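Local coordinates for DyP-type peroxidase (Pleurotus ostreatus PC15, PDB 6FSK), which is a heme b peroxidase of the dye-decolorizing (DyP) type that probably uses hydrogen peroxide to oxidise dyes and manganese(II), at residues Asp253-Ser258 / Glu273-Arg278; Ser285-Glu290 / Leu294-Lys299. The protein carries 1 engineered substitution. All coordinates share one frame; numbering follows the deposited sequence.

Contact 1 (Asp253-Ser258 / Glu273-Arg278)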
ATOM      1  N   ASP A 253     -11.090  15.762   9.152  1.00 11.07           N
ATOM      2  CA  ASP A 253     -10.729  16.930   9.963  1.00 11.33           C
ATOM      3  C   ASP A 253     -11.910  17.316  10.900  1.00 11.51           C
ATOM      4  O   ASP A 253     -11.673  17.585  12.070  1.00 13.22           O
ATOM      5  CB  ASP A 253     -10.366  18.117   9.122  1.00 13.75           C
ATOM      6  CG  ASP A 253      -9.026  17.992   8.391  1.00 17.72           C
ATOM      7  OD1 ASP A 253      -8.185  17.180   8.686  1.00 22.32           O
ATOM      8  OD2 ASP A 253      -8.909  18.821   7.447  1.00 25.23           O
ATOM      9  N   ASP A 254     -13.101  17.305  10.401  1.00 11.73           N
ATOM     10  CA  ASP A 254     -14.362  17.557  11.212  1.00 11.81           C
ATOM     11  C   ASP A 254     -14.525  16.535  12.361  1.00 13.37           C
ATOM     12  O   ASP A 254     -14.727  16.903  13.564  1.00 12.34           O
ATOM     13  CB  ASP A 254     -15.524  17.614  10.245  1.00 13.12           C
ATOM     14  CG  ASP A 254     -16.855  17.869  10.865  1.00 15.08           C
ATOM     15  OD1 ASP A 254     -16.944  18.335  12.040  1.00 14.99           O
ATOM     16  OD2 ASP A 254     -17.871  17.645  10.186  1.00 16.02           O
ATOM     17  N   PHE A 255     -14.362  15.243  12.025  1.00 12.24           N
ATOM     18  CA  PHE A 255     -14.294  14.214  13.033  1.00 11.83           C
ATOM     19  C   PHE A 255     -13.347  14.527  14.158  1.00 13.28           C
ATOM     20  O   PHE A 255     -13.698  14.457  15.337  1.00 13.06           O
ATOM     21  CB  PHE A 255     -13.950  12.888  12.364  1.00 12.60           C
ATOM     22  CG  PHE A 255     -13.757  11.788  13.333  1.00 12.28           C
ATOM     23  CD1 PHE A 255     -14.861  11.300  14.021  1.00 11.96           C
ATOM     24  CD2 PHE A 255     -12.496  11.314  13.619  1.00 11.85           C
ATOM     25  CE1 PHE A 255     -14.700  10.264  14.944  1.00 12.98           C
ATOM     26  CE2 PHE A 255     -12.337  10.256  14.580  1.00 13.29           C
ATOM     27  CZ  PHE A 255     -13.439   9.773  15.196  1.00 13.53           C
ATOM     28  N   LEU A 256     -12.111  14.827  13.831  1.00 10.93           N
ATOM     29  CA  LEU A 256     -11.085  15.108  14.855  1.00 11.19           C
ATOM     30  C   LEU A 256     -11.491  16.333  15.672  1.00 12.79           C
ATOM     31  O   LEU A 256     -11.455  16.292  16.900  1.00 13.95           O
ATOM     32  CB  LEU A 256      -9.685  15.297  14.264  1.00 11.50           C
ATOM     33  CG  LEU A 256      -9.093  14.134  13.520  1.00 11.15           C
ATOM     34  CD1 LEU A 256      -7.682  14.560  13.090  1.00 12.13           C
ATOM     35  CD2 LEU A 256      -9.037  12.884  14.329  1.00 11.24           C
ATOM     36  N   GLU A 257     -11.913  17.406  15.006  1.00 13.69           N
ATOM     37  CA  GLU A 257     -12.338  18.608  15.685  1.00 13.29           C
ATOM     38  C   GLU A 257     -13.494  18.368  16.619  1.00 14.96           C
ATOM     39  O   GLU A 257     -13.605  19.089  17.654  1.00 14.93           O
ATOM     40  CB  GLU A 257     -12.807  19.613  14.639  1.00 15.91           C
ATOM     41  CG  GLU A 257     -11.779  20.343  13.899  1.00 24.15           C
ATOM     42  CD  GLU A 257     -12.380  21.209  12.764  1.00 25.47           C
ATOM     43  OE1 GLU A 257     -13.634  21.379  12.571  1.00 26.46           O
ATOM     44  OE2 GLU A 257     -11.500  21.752  12.091  1.00 32.42           O
ATOM     45  N   SER A 258     -14.328  17.416  16.288  1.00 13.63           N
ATOM     46  CA  SER A 258     -15.590  17.149  17.038  1.00 14.04           C
ATOM     47  C   SER A 258     -15.348  16.201  18.198  1.00 15.35           C
ATOM     48  O   SER A 258     -16.203  16.007  19.041  1.00 16.36           O
ATOM     49  CB  SER A 258     -16.642  16.631  16.103  1.00 15.14           C
ATOM     50  OG  SER A 258     -16.970  17.570  15.117  1.00 15.56           O
ATOM     51  N   GLU A 273      -5.641  17.183  17.685  1.00 11.30           N
ATOM     52  CA  GLU A 273      -4.372  16.801  17.029  1.00 12.86           C
ATOM     53  C   GLU A 273      -3.856  15.467  17.559  1.00 11.81           C
ATOM     54  O   GLU A 273      -3.447  14.563  16.821  1.00 11.68           O
ATOM     55  CB  GLU A 273      -3.313  17.884  17.277  1.00 15.73           C
ATOM     56  CG  GLU A 273      -1.927  17.687  16.657  1.00 20.87           C
ATOM     57  CD  GLU A 273      -0.877  18.716  17.215  1.00 25.01           C
ATOM     58  OE1 GLU A 273      -1.153  19.453  18.267  1.00 31.06           O
ATOM     59  OE2 GLU A 273       0.205  18.879  16.582  1.00 30.59           O
ATOM     60  N   LEU A 274      -3.987  15.298  18.871  1.00 11.03           N
ATOM     61  CA  LEU A 274      -3.538  14.062  19.571  1.00 11.33           C
ATOM     62  C   LEU A 274      -4.432  12.929  19.099  1.00 10.74           C
ATOM     63  O   LEU A 274      -3.947  11.831  18.914  1.00 11.27           O
ATOM     64  CB  LEU A 274      -3.654  14.229  21.068  1.00 12.13           C
ATOM     65  CG  LEU A 274      -3.323  12.998  21.913  1.00 11.83           C
ATOM     66  CD1 LEU A 274      -1.912  12.575  21.710  1.00 12.47           C
ATOM     67  CD2 LEU A 274      -3.591  13.230  23.393  1.00 12.86           C
ATOM     68  N   LEU A 275      -5.732  13.146  18.942  1.00 10.52           N
ATOM     69  CA  LEU A 275      -6.577  12.059  18.459  1.00 10.55           C
ATOM     70  C   LEU A 275      -6.137  11.543  17.117  1.00 10.33           C
ATOM     71  O   LEU A 275      -6.098  10.316  16.904  1.00 10.30           O
ATOM     72  CB  LEU A 275      -8.086  12.424  18.420  1.00 10.87           C
ATOM     73  CG  LEU A 275      -9.024  11.372  17.813  1.00 11.04           C
ATOM     74  CD1 LEU A 275      -8.991  10.145  18.681  1.00 11.86           C
ATOM     75  CD2 LEU A 275     -10.447  11.944  17.716  1.00 11.92           C
ATOM     76  N   GLY A 276      -5.863  12.475  16.197  1.00  9.88           N
ATOM     77  CA  GLY A 276      -5.385  12.066  14.854  1.00 10.58           C
ATOM     78  C   GLY A 276      -4.140  11.214  14.940  1.00 10.88           C
ATOM     79  O   GLY A 276      -4.046  10.155  14.302  1.00  9.78           O
ATOM     80  N   ALA A 277      -3.214  11.675  15.741  1.00 10.25           N
ATOM     81  CA  ALA A 277      -1.938  10.977  15.931  1.00  9.66           C
ATOM     82  C   ALA A 277      -2.134   9.593  16.485  1.00 10.20           C
ATOM     83  O   ALA A 277      -1.474   8.627  16.102  1.00 10.77           O
ATOM     84  CB  ALA A 277      -0.995  11.788  16.818  1.00 10.08           C
ATOM     85  N   ARG A 278      -3.092   9.479  17.406  1.00  9.25           N
ATOM     86  CA  ARG A 278      -3.395   8.194  18.079  1.00  9.97           C
ATOM     87  C   ARG A 278      -4.147   7.228  17.160  1.00  9.23           C
ATOM     88  O   ARG A 278      -3.931   6.013  17.261  1.00 10.55           O
ATOM     89  CB  ARG A 278      -4.036   8.442  19.432  1.00  9.89           C
ATOM     90  CG  ARG A 278      -3.094   9.054  20.433  1.00 10.85           C
ATOM     91  CD  ARG A 278      -3.694   9.283  21.769  1.00 11.96           C
ATOM     92  NE  ARG A 278      -4.219   8.035  22.424  1.00 10.65           N
ATOM     93  CZ  ARG A 278      -3.515   7.242  23.265  1.00 11.44           C
ATOM     94  NH1 ARG A 278      -2.190   7.435  23.455  1.00 13.58           N
ATOM     95  NH2 ARG A 278      -4.094   6.233  23.908  1.00 14.11           N
TER

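Contact 2 (Ser285-Glu290 / Leu294-Lys299)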
ATOM      1  N   SER A 285       3.869  14.906  11.423  1.00 11.15           N
ATOM      2  CA  SER A 285       5.274  14.947  11.063  1.00 12.69           C
ATOM      3  C   SER A 285       5.954  13.619  10.734  1.00 13.01           C
ATOM      4  O   SER A 285       6.987  13.615  10.062  1.00 14.44           O
ATOM      5  CB  SER A 285       6.030  15.471  12.292  1.00 13.77           C
ATOM      6  OG  SER A 285       6.028  14.560  13.384  1.00 13.21           O
ATOM      7  N   GLY A 286       5.402  12.509  11.233  1.00 10.84           N
ATOM      8  CA  GLY A 286       5.982  11.209  11.129  1.00 11.45           C
ATOM      9  C   GLY A 286       6.535  10.715  12.454  1.00 10.43           C
ATOM     10  O   GLY A 286       6.948   9.565  12.586  1.00 12.77           O
ATOM     11  N   ALA A 287       6.570  11.565  13.488  1.00 11.46           N
ATOM     12  CA  ALA A 287       7.095  11.120  14.752  1.00 11.75           C
ATOM     13  C   ALA A 287       6.163  10.017  15.349  1.00 11.40           C
ATOM     14  O   ALA A 287       4.968  10.253  15.461  1.00 12.24           O
ATOM     15  CB  ALA A 287       7.222  12.278  15.735  1.00 12.15           C
ATOM     16  N   PRO A 288       6.698   8.885  15.768  1.00 11.80           N
ATOM     17  CA  PRO A 288       5.877   7.835  16.267  1.00 11.46           C
ATOM     18  C   PRO A 288       5.415   8.146  17.651  1.00 11.66           C
ATOM     19  O   PRO A 288       6.234   8.547  18.500  1.00 12.51           O
ATOM     20  CB  PRO A 288       6.767   6.626  16.200  1.00 11.04           C
ATOM     21  CG  PRO A 288       8.167   7.195  16.299  1.00 11.07           C
ATOM     22  CD  PRO A 288       8.108   8.481  15.681  1.00 11.23           C
ATOM     23  N   ILE A 289       4.124   7.942  17.924  1.00 11.11           N
ATOM     24  CA  ILE A 289       3.594   8.215  19.246  1.00 11.79           C
ATOM     25  C   ILE A 289       4.177   7.231  20.253  1.00 11.68           C
ATOM     26  O   ILE A 289       4.236   7.547  21.466  1.00 12.15           O
ATOM     27  CB  ILE A 289       2.040   8.208  19.289  1.00 12.07           C
ATOM     28  CG1 ILE A 289       1.534   6.833  19.048  1.00 11.36           C
ATOM     29  CG2 ILE A 289       1.494   9.280  18.349  1.00 12.60           C
ATOM     30  CD1 ILE A 289       0.016   6.800  18.989  1.00 11.57           C
ATOM     31  N   GLU A 290       4.620   6.018  19.875  1.00 12.65           N
ATOM     32  CA  GLU A 290       5.181   5.102  20.815  1.00 15.25           C
ATOM     33  C   GLU A 290       6.431   5.695  21.491  1.00 14.87           C
ATOM     34  O   GLU A 290       6.694   5.364  22.657  1.00 15.51           O
ATOM     35  CB  GLU A 290       5.505   3.785  20.117  1.00 15.18           C
ATOM     36  CG  GLU A 290       6.123   2.673  20.918  1.00 16.23           C
ATOM     37  CD  GLU A 290       5.234   2.132  22.038  1.00 17.59           C
ATOM     38  OE1 GLU A 290       3.989   2.412  22.097  1.00 17.86           O
ATOM     39  OE2 GLU A 290       5.798   1.356  22.846  1.00 20.54           O
ATOM     40  N   LEU A 294       3.031  12.277  24.017  1.00 14.40           N
ATOM     41  CA  LEU A 294       2.309  13.414  24.542  1.00 16.03           C
ATOM     42  C   LEU A 294       2.278  14.578  23.615  1.00 15.00           C
ATOM     43  O   LEU A 294       1.305  15.334  23.626  1.00 16.53           O
ATOM     44  CB  LEU A 294       2.910  13.878  25.909  1.00 17.85           C
ATOM     45  CG  LEU A 294       3.010  12.826  27.025  1.00 20.70           C
ATOM     46  CD1 LEU A 294       3.672  13.360  28.298  1.00 24.07           C
ATOM     47  CD2 LEU A 294       1.645  12.342  27.420  1.00 20.62           C
ATOM     48  N   LYS A 295       3.312  14.706  22.793  1.00 15.46           N
ATOM     49  CA  LYS A 295       3.403  15.836  21.899  1.00 16.49           C
ATOM     50  C   LYS A 295       4.325  15.453  20.719  1.00 14.94           C
ATOM     51  O   LYS A 295       5.069  14.468  20.767  1.00 15.37           O
ATOM     52  CB  LYS A 295       4.040  17.056  22.639  1.00 20.70           C
ATOM     53  CG  LYS A 295       5.433  16.784  23.126  1.00 25.34           C
ATOM     54  CD  LYS A 295       6.119  17.988  23.768  1.00 35.53           C
ATOM     55  CE  LYS A 295       7.467  17.545  24.325  1.00 42.15           C
ATOM     56  NZ  LYS A 295       8.391  18.707  24.433  1.00 52.00           N
ATOM     57  N   ASP A 296       4.195  16.228  19.661  1.00 15.02           N
ATOM     58  CA  ASP A 296       4.957  15.945  18.435  1.00 15.63           C
ATOM     59  C   ASP A 296       6.444  16.225  18.740  1.00 16.79           C
ATOM     60  O   ASP A 296       6.776  16.959  19.686  1.00 17.34           O
ATOM     61  CB  ASP A 296       4.474  16.867  17.328  1.00 15.60           C
ATOM     62  CG  ASP A 296       5.093  16.576  15.940  1.00 15.44           C
ATOM     63  OD1 ASP A 296       5.708  15.513  15.749  1.00 17.58           O
ATOM     64  OD2 ASP A 296       4.880  17.454  15.130  1.00 18.41           O
ATOM     65  N   ASP A 297       7.322  15.608  17.953  1.00 15.13           N
ATOM     66  CA  ASP A 297       8.792  15.891  17.969  1.00 16.60           C
ATOM     67  C   ASP A 297       9.225  15.898  16.501  1.00 16.71           C
ATOM     68  O   ASP A 297       9.582  14.862  15.937  1.00 16.53           O
ATOM     69  CB  ASP A 297       9.479  14.849  18.823  1.00 17.86           C
ATOM     70  CG  ASP A 297      10.991  15.069  18.960  1.00 19.65           C
ATOM     71  OD1 ASP A 297      11.533  15.803  18.167  1.00 22.98           O
ATOM     72  OD2 ASP A 297      11.608  14.367  19.783  1.00 23.60           O
ATOM     73  N   PRO A 298       9.186  17.063  15.853  1.00 21.16           N
ATOM     74  CA  PRO A 298       9.572  17.166  14.409  1.00 20.98           C
ATOM     75  C   PRO A 298      11.007  16.784  14.088  1.00 21.00           C
ATOM     76  O   PRO A 298      11.267  16.261  13.012  1.00 19.30           O
ATOM     77  CB  PRO A 298       9.310  18.620  14.072  1.00 22.78           C
ATOM     78  CG  PRO A 298       8.261  19.048  15.094  1.00 23.68           C
ATOM     79  CD  PRO A 298       8.581  18.322  16.351  1.00 22.91           C
ATOM     80  N   LYS A 299      11.910  16.915  15.034  1.00 22.31           N
ATOM     81  CA  LYS A 299      13.292  16.526  14.805  1.00 25.38           C
ATOM     82  C   LYS A 299      13.430  14.991  14.751  1.00 21.26           C
ATOM     83  O   LYS A 299      14.153  14.435  13.879  1.00 19.23           O
ATOM     84  CB  LYS A 299      14.180  17.054  15.939  1.00 28.06           C
ATOM     85  CG  LYS A 299      15.628  16.560  15.887  1.00 34.32           C
ATOM     86  CD  LYS A 299      16.590  17.201  16.893  1.00 39.33           C
ATOM     87  CE  LYS A 299      18.022  16.807  16.516  1.00 43.65           C
ATOM     88  NZ  LYS A 299      19.044  17.723  17.072  1.00 49.82           N
TER
HETATM   89  O   HOH W   1       2.937  16.916  13.339  1.00 15.70           O

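Contact 1 (Asp253-Ser258 / Glu273-Arg278)
Two helices of the C-terminal half of this DyP-type peroxidase, 249-258 and 268-280, meet in an apolar helix-helix packing where F255 and L256 press on L275 and G276. The short segments run at 120° to each other, and their axes come within 8.9 Å. L256 lies over the backbone of G276, its CG anti to its own carbonyl carbon (chi1 -61°), and both of its methyls reach the glycine. L256 CD2 comes to 3.7 Å from G276 N, while L256 CD1 stands 3.8 Å from G276 CA. The glycine makes this closeness possible: a beta carbon on G276 would fall 3.0 Å from L256 CD1. The same L256 CD2 also touches L275 CD2 at 3.8 Å, so one leucine methyl is shared between the backbone of one residue and the side chain of its neighbour. F255, one residue earlier on the same helix, joins in. Its ring carbon CE2 meets L275 CD2 obliquely at 4.0 Å, the two side chains crossing at about a right angle, and the ring continues onto I454, P457 and F461. Cutting L256 back to an alanine is likely to open a gap over G276 and take away the methyl that L275 CD2 packs against. From outside the two segments, S272 OG bonds to L256 O. No hydrogen bond runs directly between 253-258 and 273-278, so shape and van der Waals contact hold these two segments together, with the leucine methyls resting where the glycine backbone is bare.

Contact 2 (Ser285-Glu290 / Leu294-Lys299)
S285 and D296 carry the hydrogen bonding between the two segments. S285 OG donates to D296 OD1 at 2.6 Å, reaching the carboxylate on its syn side and only 17° out of its plane. The other carboxylate oxygen works through a bridging water, which donates to D296 OD2 at 2.7 Å and accepts from S285 N at 2.9 Å. D296 therefore holds both the hydroxyl and the backbone amide of one serine. Its CG is anti to the backbone N (chi1 -174°), which carries the carboxylate over to S285; D296 OD1 also takes a weak bond from D297 N.

The serine hydroxyl is at once an acceptor: A287 N donates to S285 OG at 3.0 Å in a nearly straight bond, which makes S285-A287 an ST turn. With chi1 at 68°, OG lies between its own backbone N and carbonyl carbon and can face both A287 N and D296. G286, at the middle of the turn, has a positive phi; a beta carbon there would run into the carbonyl O of S285.

Van der Waals contact is slighter: A287 CB lies against two oxygens, 3.5 Å from D297 O and 3.6 Å from D296 OD1. A301 of helix 298-302 touches both S285 and A287. The start of that helix is capped from within the second segment: D297, at the N-cap, accepts from L300 N and, weakly, from K299 N, its OD1 lying 3.3 Å from the latter.

How the contacts relate
Contacts 1 and 2 follow one another along the chain: helix 268-280 supplies the second half of contact 1, and the loop after it opens contact 2. Their centres are 15 Å apart, yet they touch through I289, whose CD1 packs against helix 268-280, 3.7 Å from A277 O and 3.8 Å from R278 CA. Both lie on the same side of the chain's centre, set back from the heme. G276 and the S285 side chain are each about 10 Å from the bound heme; G276 is also about 10 Å from the side chain of H329, the axial iron ligand, while the S285 side chain is about 8 Å from that of I193, a heme-binding residue.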